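Local atomic coordinates of 3-oxoacyl-(Acyl-carrier protein) synthase (Burkholderia xenovorans, PDB entry 4EFI), a protein that probably catalyses the condensation step of fatty acid synthesis, acting as a 3-oxoacyl-(acyl-carrier-protein) synthase of the thiolase superfamily. Residues Ala191-Ile195 with Arg252-Ala257; Val22-Ser28 with Ile348-Thr354. Residues are numbered along the deposited sequence.

After strand 10-15, which joins the sheet of contact 1, the chain lays down strand 17-26, whose end belongs to contact 2. One of its two neighbours, the C-terminal strand 349-353, arrives only some 320 residues later; the other is 176-184. Contact 2 therefore closes a loop around nearly the whole protein. Contact 1 is nested inside that loop: strand 190-197 meets the C-terminal part of helix 235-257 after 56 intervening residues. Contact 1 packs a helix on the five-stranded sheet that contains 10-15, 190-197 and 335-343, while contact 2 forms one edge of the six-stranded sheet. Their centres lie 29 Å apart and their nearest atoms about 13 Å, so they do not touch.

Contact 1: Ala191-Ile195 with Arg252-Ala257; sequences AHFII and RTLDIA
An extended strand, 191-195, packs against helical residues 252-257. Their axes come within 8.6 Å and their directions differ by 150°, so the elements run roughly antiparallel, with CA of His192 6.1 Å from CA of Ala257 and CA of Ile194 6.9 Å from CA of Thr253. Inside the helix, Ile256 N hydrogen-bonds to Arg252 O (3.0 Å) and Ala257 N to Thr253 O (3.1 Å).

Across the interface the contacts are van der Waals, burying 298 Å². His192 and Ile194, both m at chi1, point toward the helix. Ile194 CG1 lies 3.8 Å from Ile256 CD1, and Ile194 CD1 reaches 3.6 Å from both Arg252 CG and Thr253 OG1; Ile256, p at chi1, also brings CD1 to 4.1 Å from His192 CB.

The imidazole adds a CH-pi contact: Ala257 CA stands over its face, 4.1 Å from the centroid, while His192 CE1 is 3.4 Å from Ile256 O.

This is helix-on-sheet packing, as in the layered thiolase fold. Strand 190-197 lies between strands 10-15 and 335-343; Arg252 salt-bridges Glu11, Thr253 OG1 hydrogen-bonds with Leu249 O and Ser338, and Phe193 points away from the helix, meeting Trp136 of helix 130-143 edge-to-face.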
ATOM      1  N   ALA A 191       7.776 -13.692 -11.858  1.00 17.37           N
ATOM      2  CA  ALA A 191       7.665 -12.420 -11.170  1.00 15.64           C
ATOM      3  C   ALA A 191       8.965 -12.173 -10.416  1.00 16.97           C
ATOM      4  O   ALA A 191       9.556 -13.108  -9.868  1.00 18.00           O
ATOM      5  CB  ALA A 191       6.496 -12.423 -10.211  1.00 16.10           C
ATOM      6  N   HIS A 192       9.415 -10.926 -10.391  1.00 15.38           N
ATOM      7  CA  HIS A 192      10.663 -10.546  -9.729  1.00 15.54           C
ATOM      8  C   HIS A 192      10.393  -9.498  -8.662  1.00 15.70           C
ATOM      9  O   HIS A 192       9.550  -8.604  -8.845  1.00 15.84           O
ATOM     10  CB  HIS A 192      11.659  -9.973 -10.735  1.00 17.73           C
ATOM     11  CG  HIS A 192      12.041 -10.941 -11.802  1.00 19.86           C
ATOM     12  ND1 HIS A 192      13.110 -11.799 -11.680  1.00 22.91           N
ATOM     13  CD2 HIS A 192      11.465 -11.221 -12.993  1.00 21.42           C
ATOM     14  CE1 HIS A 192      13.193 -12.551 -12.764  1.00 24.00           C
ATOM     15  NE2 HIS A 192      12.209 -12.218 -13.577  1.00 23.40           N
ATOM     16  N   PHE A 193      11.104  -9.607  -7.539  1.00 14.32           N
ATOM     17  CA  PHE A 193      10.901  -8.750  -6.383  1.00 14.31           C
ATOM     18  C   PHE A 193      12.246  -8.395  -5.777  1.00 13.79           C
ATOM     19  O   PHE A 193      13.199  -9.175  -5.853  1.00 15.16           O
ATOM     20  CB  PHE A 193      10.097  -9.464  -5.304  1.00 14.69           C
ATOM     21  CG  PHE A 193       8.800 -10.033  -5.781  1.00 14.20           C
ATOM     22  CD1 PHE A 193       8.737 -11.320  -6.300  1.00 14.57           C
ATOM     23  CD2 PHE A 193       7.622  -9.306  -5.696  1.00 12.94           C
ATOM     24  CE1 PHE A 193       7.522 -11.849  -6.728  1.00 14.90           C
ATOM     25  CE2 PHE A 193       6.420  -9.846  -6.108  1.00 14.06           C
ATOM     26  CZ  PHE A 193       6.371 -11.107  -6.639  1.00 15.38           C
ATOM     27  N   ILE A 194      12.310  -7.208  -5.179  1.00 13.41           N
ATOM     28  CA  ILE A 194      13.458  -6.792  -4.363  1.00 13.42           C
ATOM     29  C   ILE A 194      12.912  -6.249  -3.060  1.00 14.50           C
ATOM     30  O   ILE A 194      11.940  -5.487  -3.062  1.00 14.16           O
ATOM     31  CB  ILE A 194      14.334  -5.732  -5.058  1.00 13.82           C
ATOM     32  CG1 ILE A 194      14.808  -6.254  -6.420  1.00 16.43           C
ATOM     33  CG2 ILE A 194      15.512  -5.346  -4.141  1.00 16.08           C
ATOM     34  CD1 ILE A 194      15.774  -5.321  -7.150  1.00 17.53           C
ATOM     35  N   ILE A 195      13.460  -6.696  -1.932  1.00 13.81           N
ATOM     36  CA  ILE A 195      12.966  -6.277  -0.619  1.00 13.44           C
ATOM     37  C   ILE A 195      14.128  -5.861   0.267  1.00 12.22           C
ATOM     38  O   ILE A 195      15.068  -6.645   0.456  1.00 13.55           O
ATOM     39  CB  ILE A 195      12.151  -7.385   0.090  1.00 12.61           C
ATOM     40  CG1 ILE A 195      10.979  -7.862  -0.773  1.00 14.51           C
ATOM     41  CG2 ILE A 195      11.639  -6.883   1.433  1.00 13.96           C
ATOM     42  CD1 ILE A 195      10.196  -9.034  -0.152  1.00 14.69           C
ATOM     43  N   ARG A 252      17.574  -1.487 -10.502  1.00 18.59           N
ATOM     44  CA  ARG A 252      17.924  -2.901 -10.331  1.00 18.61           C
ATOM     45  C   ARG A 252      16.751  -3.811 -10.656  1.00 17.48           C
ATOM     46  O   ARG A 252      16.923  -4.890 -11.237  1.00 18.50           O
ATOM     47  CB  ARG A 252      18.478  -3.177  -8.933  1.00 19.06           C
ATOM     48  CG  ARG A 252      18.953  -4.600  -8.752  1.00 18.58           C
ATOM     49  CD  ARG A 252      20.157  -4.962  -9.617  1.00 21.10           C
ATOM     50  NE  ARG A 252      20.451  -6.386  -9.430  1.00 20.93           N
ATOM     51  CZ  ARG A 252      21.043  -7.174 -10.304  1.00 23.00           C
ATOM     52  NH1 ARG A 252      21.477  -6.696 -11.462  1.00 24.86           N
ATOM     53  NH2 ARG A 252      21.216  -8.458 -10.008  1.00 22.25           N
ATOM     54  N   THR A 253      15.547  -3.359 -10.304  1.00 17.04           N
ATOM     55  CA  THR A 253      14.340  -4.114 -10.620  1.00 17.84           C
ATOM     56  C   THR A 253      14.213  -4.286 -12.127  1.00 18.24           C
ATOM     57  O   THR A 253      13.948  -5.392 -12.628  1.00 19.25           O
ATOM     58  CB  THR A 253      13.080  -3.421 -10.058  1.00 18.33           C
ATOM     59  OG1 THR A 253      13.166  -3.377  -8.625  1.00 17.49           O
ATOM     60  CG2 THR A 253      11.835  -4.181 -10.459  1.00 19.36           C
ATOM     61  N   LEU A 254      14.399  -3.192 -12.860  1.00 19.32           N
ATOM     62  CA  LEU A 254      14.321  -3.225 -14.314  1.00 21.80           C
ATOM     63  C   LEU A 254      15.349  -4.200 -14.870  1.00 21.49           C
ATOM     64  O   LEU A 254      15.052  -4.980 -15.774  1.00 21.86           O
ATOM     65  CB  LEU A 254      14.537  -1.831 -14.902  1.00 22.52           C
ATOM     66  CG  LEU A 254      13.324  -0.912 -14.708  1.00 29.71           C
ATOM     67  CD1 LEU A 254      13.590   0.501 -15.186  1.00 27.20           C
ATOM     68  CD2 LEU A 254      12.118  -1.471 -15.430  1.00 35.51           C
ATOM     69  N   ASP A 255      16.555  -4.167 -14.318  1.00 21.66           N
ATOM     70  CA  ASP A 255      17.637  -5.002 -14.821  1.00 22.57           C
ATOM     71  C   ASP A 255      17.315  -6.493 -14.649  1.00 22.10           C
ATOM     72  O   ASP A 255      17.495  -7.283 -15.571  1.00 26.15           O
ATOM     73  CB  ASP A 255      18.963  -4.637 -14.130  1.00 25.06           C
ATOM     74  CG  ASP A 255      19.514  -3.287 -14.577  1.00 36.51           C
ATOM     75  OD1 ASP A 255      19.087  -2.760 -15.628  1.00 36.52           O
ATOM     76  OD2 ASP A 255      20.391  -2.740 -13.869  1.00 41.28           O
ATOM     77  N   ILE A 256      16.816  -6.883 -13.482  1.00 21.17           N
ATOM     78  CA  ILE A 256      16.558  -8.309 -13.216  1.00 21.68           C
ATOM     79  C   ILE A 256      15.289  -8.868 -13.880  1.00 23.55           C
ATOM     80  O   ILE A 256      15.175 -10.076 -14.096  1.00 25.93           O
ATOM     81  CB  ILE A 256      16.557  -8.651 -11.698  1.00 21.31           C
ATOM     82  CG1 ILE A 256      15.347  -8.049 -10.966  1.00 21.00           C
ATOM     83  CG2 ILE A 256      17.877  -8.215 -11.062  1.00 25.14           C
ATOM     84  CD1 ILE A 256      15.250  -8.486  -9.489  1.00 23.51           C
ATOM     85  N   ALA A 257      14.352  -7.994 -14.228  1.00 22.47           N
ATOM     86  CA  ALA A 257      13.104  -8.417 -14.863  1.00 23.93           C
ATOM     87  C   ALA A 257      13.208  -8.584 -16.386  1.00 25.82           C
ATOM     88  O   ALA A 257      12.297  -9.129 -17.010  1.00 33.84           O
ATOM     89  CB  ALA A 257      11.986  -7.448 -14.505  1.00 23.04           C
TER

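Contact 2: Val22-Ser28 with Ile348-Thr354; sequences VVSCVPS and IVDTIET
Two strands, 22-26 and 349-353, lie side by side in parallel, their axes 4.5 Å apart at closest and 21° from alignment. The register pairs Val22 with Val349 and continues one-to-one to Val26 with Glu353.

Val22 opens the ladder of hydrogen bonds: its N donates to Ile348 O (3.0 Å) and its O receives Asp350 N (3.2 Å). Val23, t at chi1, puts CG2 4.2 Å from Ile348 CG2 and CG1 4.4 Å from Ile352 CG1. Ser24 repeats the pattern, N to Asp350 O at 2.9 Å and Ile352 N to its O at 2.8 Å; on its face, shared with Val22, Val26 and Thr351, Ser24 OG hydrogen-bonds with Thr311 of helix 305-313, as does Thr351 OG1. Cys25, also t, sets CB 3.8 Å from CG1 of Ile352 (p at chi1). Val26 N donates to Ile352 O at 3.0 Å, and its O takes Thr354 N at 3.0 Å. Beyond the strand, after Pro27, Ser28 N donates to Thr354 OG1 (3.0 Å). One water joins Ser28 O to Glu353 OE1, which salt-bridges Arg58; two more link Ser28 OG to Thr354, one through OG1, the other through O.

Within the chain, strand 349-353 is the outermost strand of its sheet, next to 17-26, which has 176-184 on its other side. A regular main-chain ladder carries the pairing, and the C-terminal residue is held by backbone, hydroxyl and water-mediated hydrogen bonds together.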
ATOM      1  N   VAL A  22      -8.432  -7.678  -8.172  1.00 12.42           N
ATOM      2  CA  VAL A  22      -8.126  -6.704  -7.117  1.00 11.82           C
ATOM      3  C   VAL A  22      -9.362  -5.816  -6.910  1.00 11.41           C
ATOM      4  O   VAL A  22      -9.927  -5.302  -7.875  1.00 12.40           O
ATOM      5  CB  VAL A  22      -6.956  -5.766  -7.496  1.00 12.69           C
ATOM      6  CG1 VAL A  22      -6.580  -4.864  -6.311  1.00 14.25           C
ATOM      7  CG2 VAL A  22      -5.743  -6.521  -7.996  1.00 16.37           C
ATOM      8  N   VAL A  23      -9.816  -5.687  -5.669  1.00 10.74           N
ATOM      9  CA  VAL A  23     -10.868  -4.730  -5.353  1.00 11.28           C
ATOM     10  C   VAL A  23     -10.406  -3.815  -4.213  1.00 10.18           C
ATOM     11  O   VAL A  23      -9.813  -4.290  -3.216  1.00 11.54           O
ATOM     12  CB  VAL A  23     -12.181  -5.420  -4.944  1.00 12.19           C
ATOM     13  CG1 VAL A  23     -13.234  -4.417  -4.501  1.00 12.11           C
ATOM     14  CG2 VAL A  23     -12.711  -6.257  -6.095  1.00 13.38           C
ATOM     15  N   SER A  24     -10.720  -2.536  -4.322  1.00 10.06           N
ATOM     16  CA  SER A  24     -10.463  -1.561  -3.259  1.00 10.21           C
ATOM     17  C   SER A  24     -11.785  -1.088  -2.702  1.00 11.75           C
ATOM     18  O   SER A  24     -12.751  -0.923  -3.464  1.00 12.83           O
ATOM     19  CB  SER A  24      -9.708  -0.351  -3.795  1.00 11.92           C
ATOM     20  OG  SER A  24      -8.466  -0.714  -4.367  1.00 13.75           O
ATOM     21  N   CYS A  25     -11.818  -0.808  -1.410  1.00 10.71           N
ATOM     22  CA  CYS A  25     -12.975  -0.212  -0.745  1.00 11.10           C
ATOM     23  C   CYS A  25     -12.504   1.001   0.044  1.00 11.59           C
ATOM     24  O   CYS A  25     -11.586   0.918   0.884  1.00 12.62           O
ATOM     25  CB  CYS A  25     -13.642  -1.212   0.205  1.00 11.53           C
ATOM     26  SG  CYS A  25     -15.081  -0.524   1.071  1.00 13.72           S
ATOM     27  N   VAL A  26     -13.117   2.145  -0.215  1.00 11.31           N
ATOM     28  CA  VAL A  26     -12.816   3.388   0.483  1.00 11.97           C
ATOM     29  C   VAL A  26     -14.021   3.852   1.297  1.00 12.20           C
ATOM     30  O   VAL A  26     -15.164   3.577   0.946  1.00 13.00           O
ATOM     31  CB  VAL A  26     -12.385   4.515  -0.481  1.00 12.19           C
ATOM     32  CG1 VAL A  26     -11.090   4.148  -1.142  1.00 13.88           C
ATOM     33  CG2 VAL A  26     -13.478   4.837  -1.539  1.00 14.51           C
ATOM     34  N   PRO A  27     -13.787   4.563   2.404  1.00 11.94           N
ATOM     35  CA  PRO A  27     -14.903   5.190   3.117  1.00 12.24           C
ATOM     36  C   PRO A  27     -15.696   6.086   2.187  1.00 12.30           C
ATOM     37  O   PRO A  27     -15.150   6.787   1.352  1.00 13.19           O
ATOM     38  CB  PRO A  27     -14.198   5.992   4.231  1.00 12.92           C
ATOM     39  CG  PRO A  27     -12.948   5.231   4.472  1.00 12.53           C
ATOM     40  CD  PRO A  27     -12.510   4.783   3.089  1.00 12.13           C
ATOM     41  N   SER A  28     -17.012   6.094   2.361  1.00 12.66           N
ATOM     42  CA  SER A  28     -17.879   6.984   1.615  1.00 14.02           C
ATOM     43  C   SER A  28     -17.738   8.430   2.078  1.00 13.30           C
ATOM     44  O   SER A  28     -18.100   9.326   1.324  1.00 14.65           O
ATOM     45  CB  SER A  28     -19.344   6.540   1.708  1.00 14.81           C
ATOM     46  OG  SER A  28     -19.802   6.575   3.023  1.00 15.61           O
ATOM     47  N   ILE A 348     -12.103  -8.582 -12.902  1.00 14.94           N
ATOM     48  CA  ILE A 348     -12.486  -8.175 -11.558  1.00 15.26           C
ATOM     49  C   ILE A 348     -11.430  -7.233 -11.020  1.00 14.70           C
ATOM     50  O   ILE A 348     -10.457  -7.639 -10.368  1.00 15.04           O
ATOM     51  CB  ILE A 348     -12.744  -9.376 -10.615  1.00 15.51           C
ATOM     52  CG1 ILE A 348     -13.723 -10.347 -11.275  1.00 17.62           C
ATOM     53  CG2 ILE A 348     -13.302  -8.919  -9.283  1.00 16.88           C
ATOM     54  CD1 ILE A 348     -15.060  -9.701 -11.691  1.00 19.16           C
ATOM     55  N   VAL A 349     -11.595  -5.965 -11.363  1.00 13.89           N
ATOM     56  CA  VAL A 349     -10.771  -4.868 -10.887  1.00 13.45           C
ATOM     57  C   VAL A 349     -11.768  -3.754 -10.599  1.00 14.86           C
ATOM     58  O   VAL A 349     -12.431  -3.271 -11.525  1.00 17.48           O
ATOM     59  CB  VAL A 349      -9.791  -4.390 -11.966  1.00 14.81           C
ATOM     60  CG1 VAL A 349      -8.984  -3.194 -11.464  1.00 16.05           C
ATOM     61  CG2 VAL A 349      -8.886  -5.531 -12.409  1.00 15.88           C
ATOM     62  N   ASP A 350     -11.942  -3.351  -9.347  1.00 13.61           N
ATOM     63  CA  ASP A 350     -13.029  -2.438  -8.998  1.00 14.39           C
ATOM     64  C   ASP A 350     -12.703  -1.636  -7.757  1.00 12.42           C
ATOM     65  O   ASP A 350     -11.870  -2.042  -6.971  1.00 12.53           O
ATOM     66  CB  ASP A 350     -14.323  -3.217  -8.789  1.00 18.36           C
ATOM     67  CG  ASP A 350     -15.533  -2.529  -9.412  1.00 30.00           C
ATOM     68  OD1 ASP A 350     -15.530  -1.279  -9.579  1.00 27.48           O
ATOM     69  OD2 ASP A 350     -16.487  -3.262  -9.744  1.00 37.87           O
ATOM     70  N   THR A 351     -13.373  -0.498  -7.623  1.00 13.27           N
ATOM     71  CA  THR A 351     -13.268   0.374  -6.463  1.00 12.64           C
ATOM     72  C   THR A 351     -14.687   0.634  -5.978  1.00 13.85           C
ATOM     73  O   THR A 351     -15.537   1.087  -6.761  1.00 15.73           O
ATOM     74  CB  THR A 351     -12.590   1.716  -6.789  1.00 13.96           C
ATOM     75  OG1 THR A 351     -11.360   1.484  -7.482  1.00 15.68           O
ATOM     76  CG2 THR A 351     -12.320   2.482  -5.534  1.00 14.69           C
ATOM     77  N   ILE A 352     -14.977   0.299  -4.723  1.00 12.70           N
ATOM     78  CA  ILE A 352     -16.294   0.475  -4.127  1.00 13.64           C
ATOM     79  C   ILE A 352     -16.147   1.352  -2.892  1.00 12.43           C
ATOM     80  O   ILE A 352     -15.039   1.623  -2.442  1.00 12.55           O
ATOM     81  CB  ILE A 352     -16.930  -0.881  -3.733  1.00 13.51           C
ATOM     82  CG1 ILE A 352     -16.067  -1.629  -2.708  1.00 13.40           C
ATOM     83  CG2 ILE A 352     -17.108  -1.752  -4.979  1.00 15.34           C
ATOM     84  CD1 ILE A 352     -16.727  -2.874  -2.118  1.00 16.17           C
ATOM     85  N   GLU A 353     -17.263   1.783  -2.325  1.00 13.56           N
ATOM     86  CA  GLU A 353     -17.203   2.506  -1.068  1.00 13.87           C
ATOM     87  C   GLU A 353     -18.032   1.823  -0.011  1.00 15.42           C
ATOM     88  O   GLU A 353     -18.832   0.924  -0.295  1.00 16.71           O
ATOM     89  CB  GLU A 353     -17.560   3.987  -1.237  1.00 19.21           C
ATOM     90  CG  GLU A 353     -18.922   4.257  -1.690  1.00 21.07           C
ATOM     91  CD  GLU A 353     -19.208   5.763  -1.984  1.00 23.72           C
ATOM     92  OE1 GLU A 353     -18.314   6.660  -1.992  1.00 19.71           O
ATOM     93  OE2 GLU A 353     -20.402   6.054  -2.217  1.00 29.69           O
ATOM     94  N   THR A 354     -17.813   2.220   1.229  1.00 13.97           N
ATOM     95  CA  THR A 354     -18.588   1.689   2.329  1.00 14.54           C
ATOM     96  C   THR A 354     -20.054   2.099   2.234  1.00 17.08           C
ATOM     97  O   THR A 354     -20.415   3.012   1.465  1.00 18.26           O
ATOM     98  CB  THR A 354     -18.054   2.206   3.673  1.00 14.62           C
ATOM     99  OG1 THR A 354     -18.061   3.645   3.673  1.00 14.69           O
ATOM    100  CG2 THR A 354     -16.645   1.718   3.933  1.00 13.55           C
ATOM    101  OXT THR A 354     -20.884   1.530   2.950  1.00 19.71           O
TER
HETATM  102  O   HOH W   1     -19.638   4.694   5.554  1.00 17.30           O
HETATM  103  O   HOH W   2     -19.291   9.207  -1.095  1.00 19.70           O
HETATM  104  O   HOH W   3     -22.069   4.690   2.528  1.00 22.21           O